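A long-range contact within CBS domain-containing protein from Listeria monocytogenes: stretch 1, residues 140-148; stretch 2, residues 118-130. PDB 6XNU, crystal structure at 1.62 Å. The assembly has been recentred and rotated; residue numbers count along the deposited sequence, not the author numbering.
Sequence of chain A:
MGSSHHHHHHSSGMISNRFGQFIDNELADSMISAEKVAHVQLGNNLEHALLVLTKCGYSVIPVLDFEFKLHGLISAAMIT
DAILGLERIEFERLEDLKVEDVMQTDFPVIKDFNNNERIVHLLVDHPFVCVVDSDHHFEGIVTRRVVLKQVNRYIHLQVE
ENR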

# COMPACT_ATOMS: atom_id res chain seq x y z
N GLY A 140 10.87 9.28 -10.88
CA GLY A 140 9.63 8.55 -10.98
C GLY A 140 9.72 7.24 -10.22
O GLY A 140 10.66 7.00 -9.48
N ILE A 141 8.69 6.41 -10.41
CA ILE A 141 8.65 5.11 -9.75
C ILE A 141 8.27 4.04 -10.76
O ILE A 141 7.60 4.31 -11.77
CB ILE A 141 7.68 5.07 -8.53
CG1 ILE A 141 6.24 5.29 -8.98
CG2 ILE A 141 8.10 6.10 -7.45
CD1 ILE A 141 5.24 5.10 -7.85
N VAL A 142 8.76 2.83 -10.51
CA VAL A 142 8.33 1.63 -11.22
C VAL A 142 7.58 0.77 -10.22
O VAL A 142 8.04 0.60 -9.09
CB VAL A 142 9.53 0.88 -11.82
CG1 VAL A 142 9.08 -0.42 -12.46
CG2 VAL A 142 10.24 1.75 -12.85
N THR A 143 6.41 0.24 -10.62
CA THR A 143 5.62 -0.57 -9.70
C THR A 143 5.47 -2.00 -10.22
O THR A 143 5.88 -2.33 -11.33
CB THR A 143 4.22 0.04 -9.44
OG1 THR A 143 3.30 -0.33 -10.48
CG2 THR A 143 4.30 1.57 -9.33
N ARG A 144 4.87 -2.84 -9.37
CA ARG A 144 4.67 -4.24 -9.73
C ARG A 144 3.67 -4.41 -10.86
O ARG A 144 3.66 -5.47 -11.52
CB ARG A 144 4.16 -5.00 -8.52
CG ARG A 144 5.22 -5.38 -7.53
CD ARG A 144 4.56 -6.02 -6.33
NE ARG A 144 5.52 -6.48 -5.33
CZ ARG A 144 5.20 -6.68 -4.06
NH1 ARG A 144 3.96 -6.46 -3.65
NH2 ARG A 144 6.12 -7.12 -3.21
N ARG A 145 2.82 -3.41 -11.11
CA ARG A 145 1.72 -3.60 -12.06
C ARG A 145 2.22 -3.96 -13.45
O ARG A 145 1.60 -4.79 -14.13
CB ARG A 145 0.85 -2.34 -12.12
CG ARG A 145 -0.27 -2.44 -13.13
CD ARG A 145 -1.30 -1.36 -12.86
NE ARG A 145 -2.47 -1.48 -13.73
CZ ARG A 145 -2.55 -0.95 -14.94
NH1 ARG A 145 -1.53 -0.26 -15.43
NH2 ARG A 145 -3.66 -1.10 -15.65
N VAL A 146 3.33 -3.36 -13.90
CA VAL A 146 3.81 -3.65 -15.25
C VAL A 146 4.15 -5.13 -15.39
O VAL A 146 3.91 -5.74 -16.43
CB VAL A 146 5.02 -2.75 -15.62
CG1 VAL A 146 6.19 -2.97 -14.67
CG2 VAL A 146 5.45 -3.01 -17.06
N VAL A 147 4.69 -5.74 -14.33
CA VAL A 147 5.05 -7.16 -14.40
C VAL A 147 3.79 -8.01 -14.43
O VAL A 147 3.70 -8.99 -15.18
CB VAL A 147 5.97 -7.55 -13.24
CG1 VAL A 147 6.30 -9.05 -13.30
CG2 VAL A 147 7.27 -6.70 -13.26
N LEU A 148 2.78 -7.64 -13.63
CA LEU A 148 1.51 -8.36 -13.69
C LEU A 148 0.87 -8.25 -15.06
O LEU A 148 0.28 -9.22 -15.56
CB LEU A 148 0.56 -7.85 -12.61
CG LEU A 148 0.56 -8.63 -11.30
CD1 LEU A 148 -0.06 -10.04 -11.48
CD2 LEU A 148 1.96 -8.74 -10.73
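Stretch 2 (118-130) RIVHLLVDHPFVC

Stretch 2 is already helical at R118, turns through H126 and P127, and continues as a strand, 128-130, antiparallel to strand 140-143: the two N-to-C directions differ by 153° and the axes approach to 4.6 Å. The helix crosses the same strand at -78°, 9.7 Å away. I141 faces C130 and T143 faces F128 as non-hydrogen-bonded pairs. Between them V142 and V129 form the hydrogen-bonded pair, satisfying each other's backbone: V142 N to V129 O and V129 N to V142 O are both 2.9 Å, with N-H...O angles of 172° and 160°.

Beyond the strand, R144 N donates to P127 O (3.2 Å, 139°); a water also links these two atoms, donating to P127 O and accepting from R144 N. The extended R144 side chain serves two backbone carbonyls, L123 O and V124 O; the residue four on from L123 is P127, whose nitrogen carries no hydrogen to offer L123 O. R144 NE reaches L123 O at 2.7 Å and a nearly linear 174°, while R144 NH2 donates to V124 O at 2.8 Å; both acceptors lie near the guanidinium plane. T143 OG1 accepts from R145 N at 3.2 Å, a capping bond.

Apolar packing closes the helix side: L123 CD1 lies 4.0 Å from V147 CG2 and 4.3 Å from V142 CG1. On the sheet face carrying I141, I141 CG2 is 3.8 Å from F128 CD2.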

# COMPACT_ATOMS: atom_id res chain seq x y z
N ARG A 118 17.34 -7.21 -12.46
CA ARG A 118 17.51 -6.58 -11.15
C ARG A 118 16.26 -5.82 -10.75
O ARG A 118 15.91 -5.78 -9.57
CB ARG A 118 18.72 -5.65 -11.14
CG ARG A 118 19.12 -5.26 -9.72
CD ARG A 118 19.71 -3.86 -9.65
NE ARG A 118 19.67 -3.30 -8.30
CZ ARG A 118 19.37 -2.04 -8.04
NH1 ARG A 118 19.07 -1.21 -9.03
NH2 ARG A 118 19.35 -1.60 -6.79
N ILE A 119 15.56 -5.23 -11.73
CA ILE A 119 14.34 -4.49 -11.42
C ILE A 119 13.25 -5.46 -10.96
O ILE A 119 12.60 -5.25 -9.93
CB ILE A 119 13.89 -3.66 -12.63
CG1 ILE A 119 14.83 -2.47 -12.81
CG2 ILE A 119 12.44 -3.18 -12.47
CD1 ILE A 119 14.63 -1.70 -14.10
N VAL A 120 13.08 -6.56 -11.69
CA VAL A 120 12.09 -7.56 -11.29
C VAL A 120 12.44 -8.13 -9.92
O VAL A 120 11.55 -8.37 -9.08
CB VAL A 120 11.99 -8.66 -12.36
CG1 VAL A 120 11.05 -9.76 -11.90
CG2 VAL A 120 11.52 -8.06 -13.68
N HIS A 121 13.73 -8.34 -9.66
CA HIS A 121 14.16 -8.85 -8.36
C HIS A 121 13.80 -7.89 -7.23
O HIS A 121 13.36 -8.32 -6.15
CB HIS A 121 15.67 -9.10 -8.39
CG HIS A 121 16.24 -9.54 -7.08
ND1 HIS A 121 16.08 -10.82 -6.59
CD2 HIS A 121 16.98 -8.88 -6.16
CE1 HIS A 121 16.69 -10.92 -5.42
NE2 HIS A 121 17.25 -9.76 -5.14
N LEU A 122 14.01 -6.58 -7.44
CA LEU A 122 13.65 -5.61 -6.41
C LEU A 122 12.15 -5.60 -6.15
O LEU A 122 11.70 -5.44 -5.00
CB LEU A 122 14.13 -4.22 -6.81
CG LEU A 122 15.65 -4.03 -6.81
CD1 LEU A 122 16.00 -2.66 -7.34
CD2 LEU A 122 16.20 -4.22 -5.41
N LEU A 123 11.35 -5.78 -7.20
CA LEU A 123 9.91 -5.72 -7.07
C LEU A 123 9.34 -6.91 -6.30
O LEU A 123 8.16 -6.89 -5.95
CB LEU A 123 9.25 -5.61 -8.45
CG LEU A 123 9.51 -4.25 -9.13
CD1 LEU A 123 9.08 -4.28 -10.60
CD2 LEU A 123 8.81 -3.13 -8.38
N VAL A 124 10.16 -7.92 -6.00
CA VAL A 124 9.70 -9.03 -5.17
C VAL A 124 9.37 -8.54 -3.76
O VAL A 124 8.29 -8.82 -3.23
CB VAL A 124 10.76 -10.14 -5.14
CG1 VAL A 124 10.40 -11.18 -4.09
CG2 VAL A 124 10.86 -10.78 -6.51
N ASP A 125 10.28 -7.79 -3.14
CA ASP A 125 10.05 -7.33 -1.78
C ASP A 125 9.70 -5.85 -1.72
O ASP A 125 9.61 -5.29 -0.62
CB ASP A 125 11.26 -7.64 -0.91
CG ASP A 125 11.39 -9.13 -0.60
OD1 ASP A 125 10.36 -9.77 -0.29
OD2 ASP A 125 12.51 -9.65 -0.69
N HIS A 126 9.50 -5.21 -2.87
CA HIS A 126 9.13 -3.80 -2.89
C HIS A 126 7.99 -3.58 -3.88
O HIS A 126 8.13 -3.86 -5.08
CB HIS A 126 10.34 -2.94 -3.25
CG HIS A 126 11.51 -3.15 -2.34
ND1 HIS A 126 12.52 -4.03 -2.63
CD2 HIS A 126 11.81 -2.61 -1.13
CE1 HIS A 126 13.41 -4.02 -1.65
NE2 HIS A 126 12.99 -3.17 -0.73
N PRO A 127 6.84 -3.09 -3.40
CA PRO A 127 5.73 -2.80 -4.31
C PRO A 127 6.05 -1.76 -5.37
O PRO A 127 5.47 -1.79 -6.45
CB PRO A 127 4.63 -2.30 -3.35
CG PRO A 127 4.95 -2.96 -2.06
CD PRO A 127 6.45 -3.01 -1.98
N PHE A 128 6.94 -0.81 -5.07
CA PHE A 128 7.47 0.08 -6.09
C PHE A 128 8.91 0.39 -5.73
O PHE A 128 9.33 0.23 -4.59
CB PHE A 128 6.67 1.39 -6.20
CG PHE A 128 6.80 2.29 -5.00
CD1 PHE A 128 5.94 2.13 -3.92
CD2 PHE A 128 7.77 3.28 -4.94
CE1 PHE A 128 6.05 2.95 -2.81
CE2 PHE A 128 7.89 4.09 -3.84
CZ PHE A 128 7.02 3.93 -2.77
N VAL A 129 9.64 0.84 -6.74
CA VAL A 129 11.03 1.25 -6.56
C VAL A 129 11.23 2.60 -7.23
O VAL A 129 10.79 2.81 -8.37
CB VAL A 129 12.01 0.21 -7.12
CG1 VAL A 129 13.45 0.69 -6.93
CG2 VAL A 129 11.82 -1.11 -6.40
N CYS A 130 11.92 3.49 -6.54
CA CYS A 130 12.14 4.83 -7.04
C CYS A 130 13.21 4.83 -8.13
O CYS A 130 14.18 4.07 -8.06
CB CYS A 130 12.59 5.71 -5.89
SG CYS A 130 11.23 6.13 -4.76
O HOH W 1 3.02 -2.12 -6.80